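Local coordinates for SnoaL-like domain-containing protein (Sphaerobacter thermophilus, PDB 5TGN), which is of unknown function but carries a SnoaL-like domain of the NTF2 clan, whose cone-shaped fold often encloses a ligand pocket or active site, at residues Phe94-Gly98 with Asp99-Arg103. Numbering follows the deposited sequence.
Sequences FDVDG and DRIRR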
loop_
_atom_site.group_PDB
_atom_site.type_symbol
_atom_site.label_atom_id
_atom_site.label_comp_id
_atom_site.label_asym_id
_atom_site.label_seq_id
_atom_site.Cartn_x
_atom_site.Cartn_y
_atom_site.Cartn_z
ATOM N N PHE A 94 6.987 -8.233 14.369
ATOM C CA PHE A 94 7.191 -9.672 14.188
ATOM C C PHE A 94 6.535 -10.423 15.345
ATOM O O PHE A 94 6.869 -10.172 16.511
ATOM C CB PHE A 94 8.679 -10.035 14.176
ATOM C CG PHE A 94 9.468 -9.433 13.073
ATOM C CD1 PHE A 94 9.746 -10.171 11.917
ATOM C CD2 PHE A 94 9.999 -8.154 13.195
ATOM C CE1 PHE A 94 10.522 -9.619 10.882
ATOM C CE2 PHE A 94 10.748 -7.582 12.155
ATOM C CZ PHE A 94 11.009 -8.299 11.009
ATOM N N ASP A 95 5.619 -11.346 15.032
ATOM C CA ASP A 95 5.128 -12.333 16.003
ATOM C C ASP A 95 5.840 -13.657 15.746
ATOM O O ASP A 95 5.790 -14.182 14.627
ATOM C CB ASP A 95 3.604 -12.518 15.901
ATOM C CG ASP A 95 2.839 -11.208 16.110
ATOM O OD1 ASP A 95 2.993 -10.599 17.195
ATOM O OD2 ASP A 95 2.106 -10.765 15.187
ATOM N N VAL A 96 6.482 -14.203 16.782
ATOM C CA VAL A 96 7.382 -15.345 16.655
ATOM C C VAL A 96 6.871 -16.474 17.534
ATOM O O VAL A 96 6.409 -16.240 18.657
ATOM C CB VAL A 96 8.829 -14.957 17.037
ATOM C CG1 VAL A 96 9.747 -16.199 17.165
ATOM C CG2 VAL A 96 9.362 -13.910 16.056
ATOM N N ASP A 97 6.941 -17.698 17.015
ATOM C CA ASP A 97 6.651 -18.875 17.815
ATOM C C ASP A 97 7.484 -20.038 17.292
ATOM O O ASP A 97 7.653 -20.193 16.081
ATOM C CB ASP A 97 5.154 -19.221 17.791
ATOM C CG ASP A 97 4.738 -20.098 18.976
ATOM O OD1 ASP A 97 5.502 -20.184 19.961
ATOM O OD2 ASP A 97 3.641 -20.697 18.935
ATOM N N GLY A 98 8.008 -20.844 18.208
ATOM C CA GLY A 98 8.758 -22.021 17.797
ATOM C C GLY A 98 9.917 -21.699 16.876
ATOM O O GLY A 98 10.150 -22.422 15.899
ATOM N N ASP A 99 10.638 -20.613 17.167
ATOM C CA ASP A 99 11.813 -20.116 16.440
ATOM C C ASP A 99 11.538 -19.795 14.962
ATOM O O ASP A 99 12.472 -19.715 14.163
ATOM C CB ASP A 99 13.037 -21.050 16.599
ATOM C CG ASP A 99 12.875 -22.407 15.936
ATOM O OD1 ASP A 99 12.656 -22.465 14.707
ATOM O OD2 ASP A 99 12.975 -23.431 16.653
ATOM N N ARG A 100 10.295 -19.520 14.575
ATOM C CA ARG A 100 10.017 -18.940 13.264
ATOM C C ARG A 100 9.037 -17.792 13.408
ATOM O O ARG A 100 8.347 -17.672 14.416
ATOM C CB ARG A 100 9.459 -19.966 12.273
ATOM C CG ARG A 100 10.480 -21.020 11.884
ATOM C CD ARG A 100 9.961 -21.986 10.839
ATOM N NE ARG A 100 11.019 -22.874 10.362
ATOM C CZ ARG A 100 11.591 -22.775 9.169
ATOM N NH1 ARG A 100 11.187 -21.841 8.325
ATOM N NH2 ARG A 100 12.548 -23.628 8.816
ATOM N N ILE A 101 8.969 -16.964 12.369
ATOM C CA ILE A 101 8.000 -15.867 12.302
ATOM C C ILE A 101 6.638 -16.421 11.913
ATOM O O ILE A 101 6.483 -17.053 10.860
ATOM C CB ILE A 101 8.447 -14.782 11.307
ATOM C CG1 ILE A 101 9.856 -14.278 11.649
ATOM C CG2 ILE A 101 7.469 -13.621 11.350
ATOM C CD1 ILE A 101 10.561 -13.517 10.463
ATOM N N ARG A 102 5.648 -16.198 12.775
ATOM C CA ARG A 102 4.275 -16.544 12.439
ATOM C C ARG A 102 3.620 -15.421 11.650
ATOM O O ARG A 102 2.833 -15.678 10.731
ATOM C CB ARG A 102 3.481 -16.847 13.708
ATOM C CG ARG A 102 3.953 -18.153 14.364
ATOM C CD ARG A 102 2.834 -18.925 15.072
ATOM N NE ARG A 102 1.659 -19.079 14.221
ATOM C CZ ARG A 102 1.553 -19.979 13.250
ATOM N NH1 ARG A 102 0.448 -20.042 12.523
ATOM N NH2 ARG A 102 2.553 -20.810 13.005
ATOM N N ARG A 103 3.920 -14.176 11.993
ATOM C CA ARG A 103 3.327 -13.086 11.252
ATOM C C ARG A 103 4.255 -11.887 11.299
ATOM O O ARG A 103 4.837 -11.575 12.345
ATOM C CB ARG A 103 1.944 -12.709 11.801
ATOM C CG ARG A 103 1.370 -11.397 11.192
ATOM C CD ARG A 103 0.152 -10.959 12.024
ATOM N NE ARG A 103 -1.048 -11.737 11.725
ATOM C CZ ARG A 103 -2.185 -11.658 12.414
ATOM N NH1 ARG A 103 -2.260 -10.866 13.478
ATOM N NH2 ARG A 103 -3.256 -12.345 12.029
HETATM O O HOH W 1 -0.390 -9.785 15.300
#
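A two-residue beta hairpin with a classic beta bulge joins strands 88-97 and 100-108. Asp97 and Arg100 form the hydrogen-bonded pair that closes it, Asp97 N to Arg100 O at 3.0 Å and Arg100 N to Asp97 O at 3.1 Å. The second donor sits well above the carbonyl plane. Gly98 and Asp99 fill the type I' turn, both with positive phi. At the bulge Asp95 O accepts two backbone N-H groups, both in its carbonyl plane. Arg102 N lies 2.7 Å from Asp95 O with a bent N-H angle of 143°, while Arg103 N makes the straighter bond. Asp95 N returns a bond to Arg103 O at 2.8 Å.

Phe94 and Val96 pack on helix 6-18, and Ile101 on Phe29 of strand 29-30. Ile101 CD1 meets the edge of the Phe94 ring, near its plane, 3.7 Å from Phe94 CD1. Ile101 CG1 lies beside its own backbone N (chi1 -55°), and the extended chi2 carries CD1 on to the ring. Ile101 CG1 is also a loose 4.4 Å from Val96 CG2. With alanine in place of Ile101, the Phe94 ring edge is likely to lose its aliphatic neighbour, with a gap opening beside Val96 CG2.

Asp95 and Arg103 run side by side on the other face. Arg103 CD packs 3.7 Å from Asp95 OD2, but the charged ends do not touch. A water bridges them, donating to Asp95 OD2 and accepting from Arg103 NH1. The guanidinium is held by salt bridges to Glu34 and to Glu91 of the second subunit. The bend of Arg102 at chi2 (-147°) brings its CD to 3.6 Å from Asp97 CB. Such a tight hairpin, where a bulge helps turn the outgoing strand, fits the strongly curved sheet of the NTF2-like fold.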